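Local coordinates for protein cytosine deaminase (Klebsiella pneumoniae, PDB 4R85) that deaminates 5-methylcytosine and probably cytosine at an iron(II) centre, as a metal-dependent hydrolase of the amidohydrolase family, at residues Phe267-Glu273 against Val303-Ser309. Numbering follows the deposited sequence.
With FE2 (Fe (II) ion), chain H; 17E (5-methylcytosine), chain G.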
loop_
_atom_site.group_PDB
_atom_site.type_symbol
_atom_site.label_atom_id
_atom_site.label_comp_id
_atom_site.label_asym_id
_atom_site.label_seq_id
_atom_site.Cartn_x
_atom_site.Cartn_y
_atom_site.Cartn_z
ATOM N N PHE A 267 -20.360 -7.304 -3.527
ATOM C CA PHE A 267 -19.589 -6.172 -4.021
ATOM C C PHE A 267 -18.103 -6.490 -4.045
ATOM O O PHE A 267 -17.573 -7.104 -3.125
ATOM C CB PHE A 267 -19.840 -4.934 -3.151
ATOM C CG PHE A 267 -21.210 -4.356 -3.324
ATOM C CD1 PHE A 267 -21.397 -3.214 -4.083
ATOM C CD2 PHE A 267 -22.319 -4.977 -2.759
ATOM C CE1 PHE A 267 -22.661 -2.683 -4.253
ATOM C CE2 PHE A 267 -23.586 -4.466 -2.945
ATOM C CZ PHE A 267 -23.757 -3.310 -3.680
ATOM N N ILE A 268 -17.424 -6.073 -5.109
ATOM C CA ILE A 268 -15.974 -6.182 -5.140
ATOM C C ILE A 268 -15.369 -4.791 -5.307
ATOM O O ILE A 268 -15.815 -4.008 -6.145
ATOM C CB ILE A 268 -15.498 -7.129 -6.260
ATOM C CG1 ILE A 268 -15.949 -8.574 -5.963
ATOM C CG2 ILE A 268 -13.976 -7.061 -6.409
ATOM C CD1 ILE A 268 -15.664 -9.540 -7.106
ATOM N N SER A 269 -14.378 -4.478 -4.480
ATOM C CA SER A 269 -13.663 -3.208 -4.582
ATOM C C SER A 269 -12.214 -3.487 -4.945
ATOM O O SER A 269 -11.620 -4.433 -4.427
ATOM C CB SER A 269 -13.709 -2.473 -3.245
ATOM O OG SER A 269 -12.829 -1.359 -3.258
ATOM N N CYS A 270 -11.647 -2.657 -5.823
ATOM C CA CYS A 270 -10.254 -2.790 -6.237
ATOM C C CYS A 270 -9.506 -1.510 -5.874
ATOM O O CYS A 270 -9.281 -0.645 -6.730
ATOM C CB CYS A 270 -10.153 -3.033 -7.746
ATOM S SG CYS A 270 -11.057 -4.498 -8.315
ATOM N N PRO A 271 -9.130 -1.380 -4.593
ATOM C CA PRO A 271 -8.639 -0.099 -4.074
ATOM C C PRO A 271 -7.349 0.417 -4.709
ATOM O O PRO A 271 -7.258 1.624 -4.901
ATOM C CB PRO A 271 -8.442 -0.377 -2.570
ATOM C CG PRO A 271 -8.298 -1.867 -2.466
ATOM C CD PRO A 271 -9.197 -2.414 -3.543
ATOM N N THR A 272 -6.375 -0.439 -5.010
ATOM C CA THR A 272 -5.163 0.070 -5.646
ATOM C C THR A 272 -5.483 0.566 -7.053
ATOM O O THR A 272 -4.936 1.561 -7.505
ATOM C CB THR A 272 -4.011 -0.964 -5.712
ATOM O OG1 THR A 272 -4.434 -2.134 -6.430
ATOM C CG2 THR A 272 -3.564 -1.351 -4.314
ATOM N N GLU A 273 -6.390 -0.121 -7.735
ATOM C CA GLU A 273 -6.717 0.275 -9.100
ATOM C C GLU A 273 -7.493 1.583 -9.089
ATOM O O GLU A 273 -7.202 2.507 -9.857
ATOM C CB GLU A 273 -7.537 -0.803 -9.805
ATOM C CG GLU A 273 -7.654 -0.574 -11.288
ATOM C CD GLU A 273 -6.638 -1.390 -12.076
ATOM O OE1 GLU A 273 -5.765 -2.035 -11.453
ATOM O OE2 GLU A 273 -6.732 -1.406 -13.318
ATOM N N VAL A 303 -18.785 -7.676 0.974
ATOM C CA VAL A 303 -17.862 -6.906 0.127
ATOM C C VAL A 303 -16.456 -7.501 0.264
ATOM O O VAL A 303 -16.113 -8.075 1.300
ATOM C CB VAL A 303 -17.896 -5.386 0.489
ATOM C CG1 VAL A 303 -17.489 -5.164 1.944
ATOM C CG2 VAL A 303 -17.023 -4.548 -0.456
ATOM N N CYS A 304 -15.653 -7.413 -0.788
ATOM C CA CYS A 304 -14.293 -7.931 -0.715
ATOM C C CYS A 304 -13.342 -7.133 -1.605
ATOM O O CYS A 304 -13.783 -6.254 -2.337
ATOM C CB CYS A 304 -14.278 -9.416 -1.074
ATOM S SG CYS A 304 -14.817 -9.740 -2.760
ATOM N N PHE A 305 -12.044 -7.429 -1.520
ATOM C CA PHE A 305 -11.022 -6.686 -2.269
ATOM C C PHE A 305 -10.389 -7.531 -3.366
ATOM O O PHE A 305 -10.265 -8.750 -3.229
ATOM C CB PHE A 305 -9.907 -6.209 -1.342
ATOM C CG PHE A 305 -10.317 -5.134 -0.381
ATOM C CD1 PHE A 305 -10.917 -3.969 -0.839
ATOM C CD2 PHE A 305 -10.096 -5.284 0.987
ATOM C CE1 PHE A 305 -11.296 -2.965 0.045
ATOM C CE2 PHE A 305 -10.466 -4.280 1.884
ATOM C CZ PHE A 305 -11.072 -3.123 1.409
ATOM N N ALA A 306 -9.960 -6.875 -4.444
ATOM C CA ALA A 306 -9.360 -7.583 -5.561
ATOM C C ALA A 306 -8.251 -6.759 -6.206
ATOM O O ALA A 306 -8.213 -5.539 -6.071
ATOM C CB ALA A 306 -10.422 -7.918 -6.597
ATOM N N GLN A 307 -7.358 -7.436 -6.918
ATOM C CA GLN A 307 -6.243 -6.765 -7.586
ATOM C C GLN A 307 -6.618 -6.048 -8.885
ATOM O O GLN A 307 -6.059 -4.999 -9.176
ATOM C CB GLN A 307 -5.089 -7.749 -7.833
ATOM C CG GLN A 307 -4.476 -8.261 -6.529
ATOM C CD GLN A 307 -3.483 -9.381 -6.728
ATOM O OE1 GLN A 307 -2.351 -9.152 -7.148
ATOM N NE2 GLN A 307 -3.896 -10.598 -6.414
ATOM N N ASP A 308 -7.541 -6.627 -9.653
ATOM C CA ASP A 308 -7.996 -6.062 -10.934
ATOM C C ASP A 308 -6.961 -6.225 -12.058
ATOM O O ASP A 308 -7.201 -6.920 -13.051
ATOM C CB ASP A 308 -8.394 -4.577 -10.776
ATOM C CG ASP A 308 -9.279 -4.091 -11.894
ATOM O OD1 ASP A 308 -9.241 -2.891 -12.247
ATOM O OD2 ASP A 308 -10.025 -4.917 -12.423
ATOM N N SER A 309 -5.812 -5.585 -11.896
ATOM C CA SER A 309 -4.805 -5.551 -12.949
ATOM C C SER A 309 -3.425 -5.941 -12.467
ATOM O O SER A 309 -3.022 -5.589 -11.370
ATOM C CB SER A 309 -4.698 -4.137 -13.513
ATOM O OG SER A 309 -5.844 -3.801 -14.260
HETATM FE FE FE2 H . -12.026 -4.747 -13.581
HETATM N N1 17E G . -11.415 -2.447 -18.122
HETATM C C2 17E G . -12.255 -1.727 -17.378
HETATM O O2 17E G . -13.413 -1.251 -17.939
HETATM N N3 17E G . -12.000 -1.459 -16.093
HETATM C C4 17E G . -10.873 -1.909 -15.517
HETATM N N4 17E G . -10.610 -1.615 -14.144
HETATM C C5 17E G . -9.964 -2.669 -16.256
HETATM C C6 17E G . -10.274 -2.927 -17.588
HETATM C CM5 17E G . -8.707 -3.180 -15.628
HETATM O O HOH W 1 -6.967 -3.156 -6.317
HETATM O O HOH W 2 -4.335 -2.807 -9.019
#
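Phe267, Ile268 and Ser269 pair with Val303, Cys304 and Phe305 as parallel neighbouring strands. The strand axes approach to 4.7 Å and cross at -28°. Three backbone bonds hold the register: Cys304 N to Phe267 O, Ser269 N to Cys304 O, and Ala306 N to Ser269 O. The third lies just past the paired residues, so the chains stay together as both leave the strand. These are the seventh and eighth strands of the amidohydrolase TIM barrel.

Ile268 and Cys304 share one face of the sheet, where Ile268 CG1 meets Cys304 SG at 3.6 Å. The other branch, Ile268 CG2, rests on Ala306 CB. The Ile268 side chain also touches Pro55 and His56 of strand 47-57, the first of the barrel. Ser269 and Phe305 lie on the opposite face, against helix 293-298. Pro271 crosses Phe305 at about a right angle and brings CD to 3.6 Å from Phe305 CD1.

Past the strand ends, two waters link the segments. One donates to Thr272 OG1 and Ala306 O. The other donates to Glu273 OE1 and Gln307 O and accepts from Thr272 OG1. Asp308 CB packs on Cys270 SG. With its CG anti to the backbone N (chi1 -161°), Asp308 places OD2 2.3 Å from the iron, which His56, His58, His209 and His241 also bind. Its OD1 accepts a bond of 2.7 Å from N4 of 5-methylcytosine.

Glu273 crosses Asp308 with the carboxylate planes 73° apart, and Glu273 OE2 lies 3.1 Å from Asp308 OD1. Ser309 OG hydrogen-bonds Asp312 OD1. It also lies 2.7 Å from Glu273 OE2, but its one proton cannot serve both acceptors at once. The ligand methyl CM5 sits 3.2 Å from Ser309 OG. Beyond the strands, Asp308 thus serves both the iron and the amino group, while Ser309 and Glu273 form part of the wall near the methyl group.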